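Local coordinates for protein aminoglycoside N(3)-acetyltransferase (Enterobacter cloacae, PDB 6NP3) that transfers an acetyl group from acetyl-CoA to the 3-amino group of 2-deoxystreptamine antibiotics, probably conferring resistance to gentamicin and related aminoglycosides, at residues Val255-Gly258 with Ile259-Glu263. Numbering follows the deposited sequence. Where two conformers were deposited one is given.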
# COMPACT_ATOMS: atom_id res chain seq x y z
N VAL A 255 -6.70 -5.29 -10.71
CA VAL A 255 -7.90 -4.91 -9.96
C VAL A 255 -9.16 -5.28 -10.72
O VAL A 255 -10.11 -5.81 -10.14
CB VAL A 255 -7.83 -3.42 -9.56
CG1 VAL A 255 -9.17 -2.95 -9.01
CG2 VAL A 255 -6.72 -3.24 -8.53
N SER A 256 -9.21 -5.03 -12.03
CA SER A 256 -10.37 -5.48 -12.79
C SER A 256 -10.53 -7.00 -12.69
O SER A 256 -11.64 -7.51 -12.46
CB SER A 256 -10.22 -5.04 -14.24
OG SER A 256 -10.30 -3.63 -14.34
N PHE A 257 -9.43 -7.73 -12.83
CA PHE A 257 -9.47 -9.18 -12.69
C PHE A 257 -10.01 -9.55 -11.33
O PHE A 257 -10.83 -10.48 -11.21
CB PHE A 257 -8.06 -9.73 -12.89
CG PHE A 257 -7.94 -11.21 -12.66
CD1 PHE A 257 -7.68 -11.71 -11.41
CD2 PHE A 257 -8.07 -12.11 -13.71
CE1 PHE A 257 -7.56 -13.06 -11.18
CE2 PHE A 257 -7.96 -13.47 -13.47
CZ PHE A 257 -7.66 -13.93 -12.23
N GLY A 258 -9.61 -8.83 -10.28
CA GLY A 258 -10.06 -9.18 -8.94
C GLY A 258 -11.52 -8.90 -8.69
O GLY A 258 -12.21 -9.68 -8.01
N ILE A 259 -12.05 -7.81 -9.25
CA ILE A 259 -13.49 -7.55 -9.18
C ILE A 259 -14.25 -8.70 -9.83
O ILE A 259 -15.24 -9.22 -9.29
CB ILE A 259 -13.83 -6.20 -9.84
CG1 ILE A 259 -13.17 -5.06 -9.05
CG2 ILE A 259 -15.34 -6.00 -9.96
CD1 ILE A 259 -13.16 -3.75 -9.81
N GLU A 260 -13.85 -9.06 -11.05
CA GLU A 260 -14.48 -10.17 -11.75
C GLU A 260 -14.36 -11.47 -10.96
O GLU A 260 -15.31 -12.27 -10.90
CB GLU A 260 -13.88 -10.33 -13.15
CG GLU A 260 -14.13 -9.15 -14.05
CD GLU A 260 -13.40 -9.24 -15.38
OE1 GLU A 260 -12.92 -10.33 -15.75
OE2 GLU A 260 -13.31 -8.20 -16.07
N TRP A 261 -13.21 -11.71 -10.34
CA TRP A 261 -12.95 -12.95 -9.63
C TRP A 261 -13.91 -13.08 -8.45
O TRP A 261 -14.53 -14.13 -8.25
CB TRP A 261 -11.50 -12.94 -9.15
CG TRP A 261 -10.93 -14.17 -8.56
CD1 TRP A 261 -10.13 -15.07 -9.20
CD2 TRP A 261 -11.04 -14.61 -7.20
NE1 TRP A 261 -9.75 -16.06 -8.33
CE2 TRP A 261 -10.30 -15.81 -7.10
CE3 TRP A 261 -11.70 -14.13 -6.06
CZ2 TRP A 261 -10.19 -16.51 -5.91
CZ3 TRP A 261 -11.59 -14.83 -4.88
CH2 TRP A 261 -10.84 -16.01 -4.82
N LEU A 262 -14.03 -12.02 -7.66
CA LEU A 262 -14.95 -12.01 -6.53
C LEU A 262 -16.39 -12.15 -6.98
O LEU A 262 -17.16 -12.92 -6.40
CB LEU A 262 -14.77 -10.72 -5.72
CG LEU A 262 -13.47 -10.65 -4.93
CD1 LEU A 262 -13.20 -9.22 -4.50
CD2 LEU A 262 -13.45 -11.61 -3.74
N GLU A 263 -16.80 -11.41 -8.01
CA GLU A 263 -18.20 -11.42 -8.43
C GLU A 263 -18.60 -12.73 -9.09
O GLU A 263 -19.78 -13.13 -9.02
CB GLU A 263 -18.49 -10.23 -9.35
CG GLU A 263 -18.45 -8.93 -8.55
CD GLU A 263 -18.60 -7.62 -9.31
OE1 GLU A 263 -18.74 -7.63 -10.55
OE2 GLU A 263 -18.55 -6.55 -8.65
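Phe257 and Trp261 both carry CG anti to the backbone N (chi1 175° and -172°), which places the start of each ring beside its own carbonyl carbon; being four residues apart, about one helical turn, the two side chains leave the same flank of one helix. There they meet obliquely, with Phe257 CE1 3.8 Å from Trp261 CD1 and the phenyl and pyrrole planes inclined at 38°. The pair lies against helix 222-233: the indole is held there by a hydrogen bond from its NE1 to Asp229, while the phenyl packs edge-to-face with Tyr230. One turn links Val255 to Ile259 on another flank, that next to helix 170-176. Here Ile259 CG1 lies beside its own backbone N, and its extended chain runs back past Val255 O to bring CD1 4.1 Å from Val255 CG1. Beneath these side chains the backbone is bonded from residue i+4 to residue i, from Ile259 N to Val255 O at 2.9 Å through Leu262 N to Gly258 O at 3.0 Å. These i/i+4 pairs are those of a regular alpha-helix, here helix 251-265, which directly follows strand 244-250 of the central mixed sheet and packs between two other helices.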